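PDB 4R94: initiator protein NS1 from Murine minute virus, which nicks and unwinds DNA to initiate and direct viral genome replication, its N-terminal nickase domain also binding the replication origin. Local coordinates for residues W67-D72 with T237-E242; T77-M82 with S218-R223; F115-W120 with G225-S230; Y210-K215 with H246-L251. All coordinates share one frame; numbering follows the deposited sequence.

Contact 1: residues W67-D72 with T237-E242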
# COMPACT_ATOMS: atom_id res chain seq x y z
N TRP A 67 -9.44 2.20 -9.63
CA TRP A 67 -10.71 1.89 -8.98
C TRP A 67 -11.83 1.79 -10.01
O TRP A 67 -12.62 0.84 -10.01
CB TRP A 67 -11.06 2.95 -7.93
CG TRP A 67 -12.42 2.73 -7.30
CD1 TRP A 67 -13.62 3.16 -7.79
CD2 TRP A 67 -12.71 2.02 -6.08
NE1 TRP A 67 -14.64 2.76 -6.95
CE2 TRP A 67 -14.11 2.06 -5.90
CE3 TRP A 67 -11.92 1.35 -5.14
CZ2 TRP A 67 -14.74 1.47 -4.81
CZ3 TRP A 67 -12.56 0.75 -4.05
CH2 TRP A 67 -13.95 0.82 -3.89
N ASP A 68 -11.90 2.79 -10.90
CA ASP A 68 -12.98 2.84 -11.88
C ASP A 68 -12.98 1.62 -12.81
O ASP A 68 -14.04 1.08 -13.13
CB ASP A 68 -12.87 4.13 -12.72
CG ASP A 68 -13.17 5.39 -11.91
OD1 ASP A 68 -13.85 5.31 -10.86
OD2 ASP A 68 -12.70 6.47 -12.35
N GLN A 69 -11.81 1.19 -13.25
CA GLN A 69 -11.74 0.12 -14.23
C GLN A 69 -11.92 -1.25 -13.57
O GLN A 69 -12.27 -2.23 -14.24
CB GLN A 69 -10.41 0.19 -15.00
CG GLN A 69 -10.08 1.56 -15.63
CD GLN A 69 -11.25 2.22 -16.40
OE1 GLN A 69 -11.78 1.63 -17.35
NE2 GLN A 69 -11.63 3.48 -16.00
N SER A 70 -11.68 -1.33 -12.27
CA SER A 70 -11.77 -2.62 -11.58
C SER A 70 -13.13 -2.78 -10.90
O SER A 70 -13.42 -3.81 -10.29
CB SER A 70 -10.65 -2.76 -10.55
OG SER A 70 -10.78 -1.81 -9.52
N GLU A 71 -13.96 -1.75 -11.03
CA GLU A 71 -15.30 -1.79 -10.47
C GLU A 71 -16.17 -2.75 -11.25
O GLU A 71 -16.25 -2.67 -12.48
CB GLU A 71 -15.92 -0.39 -10.47
CG GLU A 71 -17.27 -0.33 -9.79
CD GLU A 71 -17.67 1.09 -9.46
OE1 GLU A 71 -17.75 1.92 -10.40
OE2 GLU A 71 -17.88 1.38 -8.26
N ASP A 72 -16.82 -3.66 -10.53
CA ASP A 72 -17.78 -4.56 -11.13
C ASP A 72 -19.17 -3.94 -11.00
O ASP A 72 -19.69 -3.79 -9.90
CB ASP A 72 -17.73 -5.94 -10.47
CG ASP A 72 -18.30 -7.03 -11.35
OD1 ASP A 72 -19.24 -6.75 -12.12
OD2 ASP A 72 -17.79 -8.17 -11.29
N THR A 237 -2.26 -6.18 -12.49
CA THR A 237 -3.41 -6.54 -11.68
C THR A 237 -4.38 -5.38 -11.45
O THR A 237 -5.52 -5.62 -11.07
CB THR A 237 -2.99 -7.10 -10.29
OG1 THR A 237 -2.31 -6.10 -9.53
CG2 THR A 237 -2.07 -8.31 -10.45
N ASN A 238 -3.94 -4.15 -11.72
CA ASN A 238 -4.69 -2.93 -11.39
C ASN A 238 -6.15 -2.99 -11.75
O ASN A 238 -7.02 -2.73 -10.93
CB ASN A 238 -4.11 -1.70 -12.12
CG ASN A 238 -2.70 -1.37 -11.71
OD1 ASN A 238 -1.83 -2.23 -11.66
ND2 ASN A 238 -2.44 -0.09 -11.45
N PHE A 239 -6.43 -3.32 -13.01
CA PHE A 239 -7.79 -3.16 -13.51
C PHE A 239 -8.64 -4.41 -13.35
O PHE A 239 -9.79 -4.44 -13.78
CB PHE A 239 -7.77 -2.74 -14.99
CG PHE A 239 -7.12 -1.40 -15.25
CD1 PHE A 239 -6.85 -0.50 -14.23
CD2 PHE A 239 -6.79 -1.04 -16.56
CE1 PHE A 239 -6.24 0.73 -14.51
CE2 PHE A 239 -6.19 0.18 -16.84
CZ PHE A 239 -5.92 1.07 -15.81
N LEU A 240 -8.08 -5.45 -12.73
CA LEU A 240 -8.82 -6.70 -12.59
C LEU A 240 -9.96 -6.63 -11.57
O LEU A 240 -9.79 -6.16 -10.45
CB LEU A 240 -7.88 -7.84 -12.19
CG LEU A 240 -6.70 -8.13 -13.13
CD1 LEU A 240 -5.93 -9.36 -12.63
CD2 LEU A 240 -7.21 -8.35 -14.55
N LYS A 241 -11.13 -7.13 -11.98
CA LYS A 241 -12.28 -7.28 -11.08
C LYS A 241 -12.03 -8.48 -10.16
O LYS A 241 -11.16 -9.29 -10.47
CB LYS A 241 -13.56 -7.45 -11.89
CG LYS A 241 -13.84 -6.29 -12.85
CD LYS A 241 -14.98 -6.60 -13.81
CE LYS A 241 -15.45 -5.32 -14.50
NZ LYS A 241 -14.31 -4.53 -15.05
N GLU A 242 -12.77 -8.59 -9.06
CA GLU A 242 -12.50 -9.66 -8.09
C GLU A 242 -12.54 -11.04 -8.75
O GLU A 242 -11.69 -11.88 -8.49
CB GLU A 242 -13.48 -9.66 -6.90
CG GLU A 242 -13.00 -10.66 -5.82
CD GLU A 242 -13.96 -10.94 -4.67
OE1 GLU A 242 -14.75 -10.06 -4.27
OE2 GLU A 242 -13.90 -12.08 -4.13
O HOH W 1 -14.30 -6.00 -8.62

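Contact 2: residues T77-M82 with S218-R223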
# COMPACT_ATOMS: atom_id res chain seq x y z
N THR A 77 -22.12 -0.92 -5.65
CA THR A 77 -21.08 -0.63 -4.67
C THR A 77 -21.55 0.52 -3.78
O THR A 77 -22.02 1.54 -4.29
CB THR A 77 -19.75 -0.24 -5.35
OG1 THR A 77 -19.61 -0.96 -6.58
CG2 THR A 77 -18.58 -0.55 -4.43
N THR A 78 -21.45 0.35 -2.47
CA THR A 78 -21.87 1.41 -1.55
C THR A 78 -20.76 1.83 -0.59
O THR A 78 -21.03 2.18 0.55
CB THR A 78 -23.10 0.97 -0.71
OG1 THR A 78 -22.82 -0.27 -0.04
CG2 THR A 78 -24.33 0.81 -1.59
N VAL A 79 -19.51 1.79 -1.05
CA VAL A 79 -18.41 2.29 -0.23
C VAL A 79 -18.54 3.81 -0.09
O VAL A 79 -18.78 4.49 -1.08
CB VAL A 79 -17.03 1.95 -0.85
CG1 VAL A 79 -15.91 2.53 0.00
CG2 VAL A 79 -16.87 0.43 -0.98
N ASP A 80 -18.38 4.31 1.14
CA ASP A 80 -18.44 5.76 1.40
C ASP A 80 -17.53 6.55 0.47
O ASP A 80 -16.41 6.12 0.16
CB ASP A 80 -18.06 6.08 2.85
CG ASP A 80 -19.12 5.68 3.86
OD1 ASP A 80 -20.25 5.32 3.44
OD2 ASP A 80 -18.83 5.72 5.07
N GLU A 81 -18.00 7.70 0.03
CA GLU A 81 -17.20 8.57 -0.82
C GLU A 81 -15.93 9.04 -0.10
O GLU A 81 -14.87 9.12 -0.73
CB GLU A 81 -18.03 9.77 -1.27
CG GLU A 81 -19.15 9.38 -2.20
CD GLU A 81 -18.66 8.58 -3.39
OE1 GLU A 81 -17.68 9.02 -4.04
OE2 GLU A 81 -19.23 7.50 -3.67
N MET A 82 -16.05 9.33 1.20
CA MET A 82 -14.90 9.80 1.98
C MET A 82 -13.83 8.72 2.05
O MET A 82 -12.63 9.00 2.03
CB MET A 82 -15.32 10.21 3.39
CG MET A 82 -14.14 10.60 4.29
SD MET A 82 -14.58 11.40 5.86
CE MET A 82 -15.50 12.81 5.26
N SER A 218 -17.10 -3.72 -0.72
CA SER A 218 -18.17 -3.11 -1.52
C SER A 218 -19.15 -2.31 -0.67
O SER A 218 -20.14 -1.79 -1.18
CB SER A 218 -18.92 -4.19 -2.28
OG SER A 218 -19.37 -5.18 -1.38
N THR A 219 -18.88 -2.24 0.63
CA THR A 219 -19.79 -1.61 1.57
C THR A 219 -19.05 -0.74 2.57
O THR A 219 -17.84 -0.87 2.76
CB THR A 219 -20.60 -2.67 2.37
OG1 THR A 219 -19.70 -3.44 3.18
CG2 THR A 219 -21.35 -3.61 1.45
N SER A 220 -19.78 0.16 3.21
CA SER A 220 -19.30 0.81 4.42
C SER A 220 -20.26 0.48 5.56
O SER A 220 -21.47 0.68 5.42
CB SER A 220 -19.16 2.32 4.22
OG SER A 220 -18.07 2.62 3.37
N PRO A 221 -19.75 -0.06 6.67
CA PRO A 221 -18.35 -0.34 6.99
C PRO A 221 -17.79 -1.49 6.16
O PRO A 221 -18.53 -2.40 5.81
CB PRO A 221 -18.39 -0.74 8.48
CG PRO A 221 -19.76 -0.36 8.96
CD PRO A 221 -20.64 -0.47 7.77
N PRO A 222 -16.48 -1.43 5.84
CA PRO A 222 -15.82 -2.45 5.02
C PRO A 222 -15.89 -3.84 5.65
O PRO A 222 -15.88 -3.96 6.88
CB PRO A 222 -14.36 -1.98 4.97
CG PRO A 222 -14.39 -0.56 5.36
CD PRO A 222 -15.55 -0.39 6.30
N ARG A 223 -15.97 -4.86 4.80
CA ARG A 223 -15.89 -6.23 5.26
C ARG A 223 -14.51 -6.48 5.87
O ARG A 223 -13.50 -6.09 5.29
CB ARG A 223 -16.14 -7.21 4.12
CG ARG A 223 -16.02 -8.65 4.52
CD ARG A 223 -16.01 -9.58 3.32
NE ARG A 223 -15.75 -10.95 3.74
CZ ARG A 223 -14.53 -11.43 3.99
NH1 ARG A 223 -13.46 -10.65 3.86
NH2 ARG A 223 -14.38 -12.70 4.36
O HOH W 2 -22.76 -0.00 2.56

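Contact 3: residues F115-W120 with G225-S230. With MG (magnesium ion), chain B.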
# COMPACT_ATOMS: atom_id res chain seq x y z
N PHE A 115 4.25 -4.24 -5.81
CA PHE A 115 2.84 -4.54 -5.75
C PHE A 115 2.29 -3.84 -4.53
O PHE A 115 2.90 -3.89 -3.46
CB PHE A 115 2.61 -6.06 -5.64
CG PHE A 115 1.17 -6.45 -5.39
CD1 PHE A 115 0.27 -6.57 -6.44
CD2 PHE A 115 0.73 -6.72 -4.10
CE1 PHE A 115 -1.05 -6.93 -6.21
CE2 PHE A 115 -0.60 -7.08 -3.86
CZ PHE A 115 -1.49 -7.18 -4.92
N VAL A 116 1.14 -3.20 -4.68
CA VAL A 116 0.51 -2.44 -3.62
C VAL A 116 -0.92 -2.94 -3.43
O VAL A 116 -1.63 -3.13 -4.41
CB VAL A 116 0.55 -0.93 -3.99
CG1 VAL A 116 -0.41 -0.11 -3.14
CG2 VAL A 116 1.99 -0.41 -3.90
N GLN A 117 -1.35 -3.20 -2.19
CA GLN A 117 -2.75 -3.57 -1.95
C GLN A 117 -3.30 -2.95 -0.67
O GLN A 117 -2.80 -3.19 0.45
CB GLN A 117 -2.92 -5.09 -1.89
CG GLN A 117 -4.37 -5.49 -1.60
CD GLN A 117 -4.69 -6.86 -2.17
OE1 GLN A 117 -4.60 -7.07 -3.38
NE2 GLN A 117 -5.10 -7.79 -1.31
N HIS A 118 -4.34 -2.15 -0.85
CA HIS A 118 -5.04 -1.52 0.27
C HIS A 118 -6.08 -2.46 0.83
O HIS A 118 -6.88 -3.01 0.07
CB HIS A 118 -5.73 -0.24 -0.15
CG HIS A 118 -4.79 0.81 -0.65
ND1 HIS A 118 -4.34 1.84 0.15
CD2 HIS A 118 -4.21 0.97 -1.86
CE1 HIS A 118 -3.53 2.61 -0.57
NE2 HIS A 118 -3.43 2.09 -1.78
N GLU A 119 -6.09 -2.60 2.15
CA GLU A 119 -6.99 -3.51 2.85
C GLU A 119 -7.61 -2.89 4.09
O GLU A 119 -7.24 -1.79 4.54
CB GLU A 119 -6.24 -4.79 3.25
CG GLU A 119 -5.65 -5.56 2.08
CD GLU A 119 -5.01 -6.88 2.48
OE1 GLU A 119 -4.67 -7.07 3.67
OE2 GLU A 119 -4.81 -7.71 1.57
N TRP A 120 -8.58 -3.61 4.66
CA TRP A 120 -9.23 -3.17 5.88
C TRP A 120 -9.19 -4.32 6.86
O TRP A 120 -9.84 -5.34 6.66
CB TRP A 120 -10.68 -2.75 5.63
CG TRP A 120 -11.31 -2.14 6.83
CD1 TRP A 120 -11.95 -2.79 7.86
CD2 TRP A 120 -11.38 -0.75 7.13
NE1 TRP A 120 -12.40 -1.87 8.78
CE2 TRP A 120 -12.06 -0.61 8.36
CE3 TRP A 120 -10.92 0.40 6.49
CZ2 TRP A 120 -12.30 0.63 8.95
CZ3 TRP A 120 -11.15 1.64 7.07
CH2 TRP A 120 -11.84 1.74 8.29
N GLY A 225 -11.06 -7.73 6.61
CA GLY A 225 -10.08 -8.47 5.84
C GLY A 225 -10.16 -8.27 4.34
O GLY A 225 -9.39 -8.88 3.59
N GLY A 226 -11.09 -7.43 3.89
CA GLY A 226 -11.29 -7.22 2.46
C GLY A 226 -10.25 -6.28 1.87
O GLY A 226 -9.52 -5.62 2.61
N TYR A 227 -10.18 -6.23 0.55
CA TYR A 227 -9.26 -5.29 -0.11
C TYR A 227 -10.05 -4.20 -0.83
O TYR A 227 -11.19 -4.41 -1.29
CB TYR A 227 -8.34 -6.02 -1.11
CG TYR A 227 -9.01 -6.40 -2.43
CD1 TYR A 227 -9.77 -7.56 -2.53
CD2 TYR A 227 -8.89 -5.59 -3.55
CE1 TYR A 227 -10.40 -7.90 -3.72
CE2 TYR A 227 -9.51 -5.93 -4.75
CZ TYR A 227 -10.27 -7.08 -4.82
OH TYR A 227 -10.90 -7.43 -6.00
N PHE A 228 -9.45 -3.02 -0.92
CA PHE A 228 -10.02 -1.90 -1.66
C PHE A 228 -9.56 -1.85 -3.11
O PHE A 228 -10.35 -1.68 -4.03
CB PHE A 228 -9.64 -0.56 -1.03
CG PHE A 228 -10.29 -0.27 0.30
CD1 PHE A 228 -11.60 0.19 0.36
CD2 PHE A 228 -9.56 -0.38 1.47
CE1 PHE A 228 -12.18 0.50 1.59
CE2 PHE A 228 -10.13 -0.09 2.70
CZ PHE A 228 -11.45 0.36 2.76
N LEU A 229 -8.26 -1.98 -3.30
CA LEU A 229 -7.58 -1.48 -4.49
C LEU A 229 -6.20 -2.11 -4.51
O LEU A 229 -5.55 -2.19 -3.47
CB LEU A 229 -7.48 0.06 -4.43
CG LEU A 229 -6.86 0.85 -5.58
CD1 LEU A 229 -7.89 0.99 -6.68
CD2 LEU A 229 -6.40 2.23 -5.12
N SER A 230 -5.75 -2.55 -5.69
CA SER A 230 -4.39 -3.06 -5.84
C SER A 230 -3.74 -2.48 -7.07
O SER A 230 -4.43 -2.01 -7.98
CB SER A 230 -4.38 -4.59 -5.93
OG SER A 230 -5.13 -5.15 -4.87
MG MG B . -3.64 -7.04 5.47
O HOH W 3 -7.00 -9.41 4.79
O HOH W 4 -2.63 -7.25 7.32
O HOH W 5 -5.59 -7.48 6.26
O HOH W 6 -3.21 -9.03 5.25

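Contact 4: residues Y210-K215 with H246-L251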
# COMPACT_ATOMS: atom_id res chain seq x y z
N TYR A 210 -2.04 -15.38 -2.14
CA TYR A 210 -2.54 -14.71 -0.95
C TYR A 210 -3.24 -13.37 -1.28
O TYR A 210 -4.44 -13.24 -1.03
CB TYR A 210 -1.39 -14.49 0.06
CG TYR A 210 -1.87 -13.82 1.32
CD1 TYR A 210 -2.72 -14.49 2.21
CD2 TYR A 210 -1.50 -12.52 1.62
CE1 TYR A 210 -3.19 -13.87 3.35
CE2 TYR A 210 -1.97 -11.89 2.77
CZ TYR A 210 -2.80 -12.57 3.63
OH TYR A 210 -3.25 -11.93 4.76
N PHE A 211 -2.55 -12.37 -1.82
CA PHE A 211 -3.25 -11.09 -1.96
C PHE A 211 -4.43 -11.14 -2.93
O PHE A 211 -5.46 -10.51 -2.70
CB PHE A 211 -2.27 -9.97 -2.36
CG PHE A 211 -1.35 -9.58 -1.25
CD1 PHE A 211 -1.86 -9.04 -0.07
CD2 PHE A 211 0.02 -9.80 -1.35
CE1 PHE A 211 -1.01 -8.69 0.99
CE2 PHE A 211 0.88 -9.45 -0.31
CZ PHE A 211 0.36 -8.91 0.87
N LEU A 212 -4.30 -11.92 -4.00
CA LEU A 212 -5.40 -12.06 -4.95
C LEU A 212 -6.55 -12.95 -4.45
O LEU A 212 -7.57 -13.09 -5.12
CB LEU A 212 -4.86 -12.60 -6.29
CG LEU A 212 -3.93 -11.67 -7.07
CD1 LEU A 212 -3.66 -12.19 -8.49
CD2 LEU A 212 -4.48 -10.23 -7.10
N THR A 213 -6.40 -13.55 -3.27
CA THR A 213 -7.50 -14.35 -2.72
C THR A 213 -8.49 -13.55 -1.90
O THR A 213 -9.53 -14.09 -1.49
CB THR A 213 -6.99 -15.50 -1.81
OG1 THR A 213 -6.48 -14.98 -0.58
CG2 THR A 213 -5.92 -16.32 -2.51
N LYS A 214 -8.19 -12.28 -1.62
CA LYS A 214 -9.04 -11.48 -0.74
C LYS A 214 -10.38 -11.12 -1.38
O LYS A 214 -10.51 -11.09 -2.61
CB LYS A 214 -8.32 -10.18 -0.31
CG LYS A 214 -6.93 -10.37 0.33
CD LYS A 214 -6.99 -11.22 1.60
CE LYS A 214 -5.60 -11.33 2.25
NZ LYS A 214 -5.18 -10.08 2.97
N LYS A 215 -11.37 -10.84 -0.54
CA LYS A 215 -12.68 -10.38 -1.00
C LYS A 215 -12.75 -8.86 -1.17
O LYS A 215 -12.24 -8.11 -0.34
CB LYS A 215 -13.77 -10.83 -0.01
CG LYS A 215 -15.18 -10.42 -0.41
CD LYS A 215 -16.23 -11.29 0.26
CE LYS A 215 -17.64 -10.88 -0.15
NZ LYS A 215 -18.66 -11.86 0.32
N HIS A 246 -9.41 -13.95 -8.98
CA HIS A 246 -9.49 -15.36 -8.60
C HIS A 246 -9.16 -16.27 -9.78
O HIS A 246 -8.53 -17.31 -9.60
CB HIS A 246 -10.88 -15.68 -8.03
CG HIS A 246 -11.19 -14.94 -6.77
ND1 HIS A 246 -10.27 -14.76 -5.77
CD2 HIS A 246 -12.32 -14.30 -6.36
CE1 HIS A 246 -10.81 -14.07 -4.78
NE2 HIS A 246 -12.05 -13.78 -5.12
N LEU A 247 -9.57 -15.88 -10.99
CA LEU A 247 -9.13 -16.62 -12.17
C LEU A 247 -7.60 -16.61 -12.33
O LEU A 247 -7.01 -17.63 -12.68
CB LEU A 247 -9.76 -16.05 -13.44
CG LEU A 247 -11.23 -16.33 -13.75
CD1 LEU A 247 -11.55 -15.78 -15.14
CD2 LEU A 247 -11.53 -17.81 -13.68
N VAL A 248 -6.96 -15.47 -12.07
CA VAL A 248 -5.50 -15.43 -12.10
C VAL A 248 -4.86 -16.44 -11.13
O VAL A 248 -3.92 -17.13 -11.50
CB VAL A 248 -4.98 -14.01 -11.78
CG1 VAL A 248 -3.46 -14.03 -11.62
CG2 VAL A 248 -5.38 -13.06 -12.89
N SER A 249 -5.36 -16.50 -9.91
CA SER A 249 -4.86 -17.47 -8.93
C SER A 249 -5.01 -18.88 -9.46
O SER A 249 -4.09 -19.69 -9.35
CB SER A 249 -5.59 -17.33 -7.60
OG SER A 249 -5.37 -16.04 -7.05
N LYS A 250 -6.17 -19.16 -10.04
CA LYS A 250 -6.49 -20.50 -10.55
C LYS A 250 -5.54 -20.90 -11.68
O LYS A 250 -5.00 -22.01 -11.69
CB LYS A 250 -7.95 -20.55 -11.02
CG LYS A 250 -8.38 -21.89 -11.60
CD LYS A 250 -9.79 -21.78 -12.19
CE LYS A 250 -10.24 -23.10 -12.79
NZ LYS A 250 -10.30 -24.18 -11.77
N LEU A 251 -5.30 -19.97 -12.61
CA LEU A 251 -4.40 -20.23 -13.73
C LEU A 251 -2.94 -20.31 -13.28
O LEU A 251 -2.13 -21.01 -13.89
CB LEU A 251 -4.56 -19.14 -14.79
CG LEU A 251 -5.87 -19.17 -15.58
CD1 LEU A 251 -5.95 -18.00 -16.55
CD2 LEU A 251 -6.00 -20.49 -16.32
O HOH W 7 -7.85 -16.05 -5.66

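Contact 1: residues W67-D72 with T237-E242
The type I beta turn from Thr237 to Leu240, and Lys241 just after it, meet Gln69 and Ser70 near the end of helix 54-70, an instructive case of a turn packing on a helix mainly through carbonyl groups and carbon atoms. Gln69 CB sits over one face of the Phe239 ring, 3.9 Å from the ring centroid and displaced toward the rim, in a CH-pi contact. The two side chains run side by side in the same direction, but Gln69 bends at CD (chi2 -46°), and its amide plane is turned 70° from the ring. Deeper in, Ser70 CB is 3.5 Å from Leu240 O and touches Asn238 O as well, while Ser70 CA directs a C-H toward Phe239 O. The serine hydroxyl itself is spent within the helix, on Thr66 O. Lys241 supplies the polar reach: its chain passes over the backbone of residues 70 and 71, with CG 3.6 Å from Ser70 O and CE 3.4 Å from Glu71 O. A bend at the last torsion (chi4 49°) brings NZ to Gln69 O for a weak hydrogen bond of 3.2 Å. One water joins the backbones, donating to Ser70 O at 2.9 Å and accepting from Glu242 N at 3.0 Å. Lys241 occupies the N-cap of helix 242-252, where Glu244 accepts from its backbone N. The loop thus links the C-terminal end of helix 54-70 with the start of helix 242-252, with Asn238 bonded back to Asp232 of strand 227-232 and Leu240 packed on Val248 of the following helix.

Contact 2: residues T77-M82 with S218-R223
Asp80 N points almost straight at Ser220 OG, giving a hydrogen bond of 2.8 Å with an angle of 174° at the hydrogen. The hydroxyl is put there by the first torsion of Ser220, which leaves OG anti to the carbonyl carbon (chi1 -71°). The Asp80 carboxylate lies against the same side chain, with OD1 3.3 Å from Ser220 CB. A second bond fixes the other end of the contact: Thr78 N donates to Ser218 O at 2.8 Å and 166°. Between the two bonds Val79 fills in with its branches, CG2 resting 3.6 Å from Ser218 C and CG1 4.0 Å from Ser220 OG.

Two loops thus run alongside each other in broadly the same direction at the surface of the nickase domain, and they illustrate how a helix start can be tied from outside. Asp80 holds the N-cap position of helix 81-104, yet its side chain makes no capping bond; in this contact it is the backbone N that is bound. Between the loops a water hydrogen-bonds to Thr78 OG1 at 2.6 Å and accepts from Ser220 N at 3.1 Å.

Farther out, a cis peptide bond precedes Pro221 and redirects the chain just after Ser220. Pro222 then packs on Trp120 of strand 112-121. On the other loop, Thr77 OG1 makes a weak hydrogen bond with Glu71, and Val79 CG2 rests against the ring of Trp67 in helix 54-70.

Contact 3: residues F115-W120 with G225-S230
Glu119, paired across the sheet with Tyr227, has its OE2 gripped twice: Gln117 NE2 donates to the anti lone pair at 2.9 Å, and Lys214 adds a salt bridge. This is the central antiparallel sheet of a HUH-type nickase, where strand 112-121 brings a carboxylate to the metal. Glu119 OE1 binds magnesium at 2.1 Å, and three waters with His127 and His129 complete six ligands. Binding of OE2 by its neighbours probably limits rotation of the carboxylate while OE1 serves the ion. Gln117 is itself steadied at its other amide atom, OE1, which accepts a very short bond from Ser230 OG and another from Arg245.

The strand pairing exemplifies a beta bulge: His118 alone faces both Phe228 and Leu229. His118 O accepts from Phe228 N at 2.8 Å, and His118 N donates to Leu229 O at 2.9 Å. Both neighbouring side chains consequently reach the histidine, Phe228 CB lying 4.0 Å from His118 CB and Leu229 CD2 lying 4.1 Å from His118 CD2. The imidazole is held at both nitrogens, NE2 by Asp91 and ND1 by Trp126. Farther along, Trp120 CE3 meets the edge of the Phe228 ring in its plane, 3.8 Å from CZ. Beyond the aromatic pair, Gly225 donates its N-H to Trp120 O at 2.7 Å.

Contact 4: residues Y210-K215 with H246-L251
Leu212 and Val248 form the tight half of this contact, their side chains crossing obliquely with Leu212 CD1 3.6 Å from Val248 CG1. The leucine is extended at its second torsion (chi2 -170°), which carries CD1 away from its own backbone and onto helix 242-252. Its CB also touches Ser249 OG at 3.6 Å. That hydroxyl bonds across to Ala208 O of helix 203-211.

The opposing half is looser and mediated by water. A single water donates to Leu212 O at 3.0 Å and to Ser249 OG at 2.8 Å, and it meets His246 ND1 at 2.7 Å in the plane of the imidazole. His246 turns the edge of its ring to the loop, with CE1 3.5 Å from Thr213 O, while NE2 is bound by Glu242.

Residues 210-214 match the predicted RCR-3 motif of rolling-circle initiators, and Tyr210, the nuclease active-site residue, begins it. It makes a worked example of an active-site segment with two faces: Tyr210 and Phe211 point away from helix 242-252, whereas Leu212 is packed on it. A type I turn from Phe211 to Lys214 follows, and Tyr210 O receives both Thr213 N and, at 2.7 Å on an in-plane lone pair, Thr213 OG1. Lys214 then folds back so that CE lies over one face of the Tyr210 ring, near the rim. Its NZ reaches Glu119 of the metal site in a salt bridge, and Phe211 O accepts from Gln117 NE2 on strand 112-121.

In the fold
Read from the N terminus, the chain leaves helix 54-70 at the first half of contact 1, whose loop closes only at residues 237-242, before the last helix. Contacts 2 and 3 nest inside that loop and cross each other: 77-82, leading into helix 81-104, waits for 218-223, while strand 112-121 waits for 227-232. Contact 4 closes the shortest loop, from the end of helix 203-211 to helix 242-252, and crosses the other three. Neighbouring contacts also touch directly, through Trp67 against Phe228 O, Arg223 on Lys215, and a probable hydrogen bond from Tyr227 N to Lys215 O. Together they tie the flanking helices and the nucleophile-bearing segment to the metal-binding sheet.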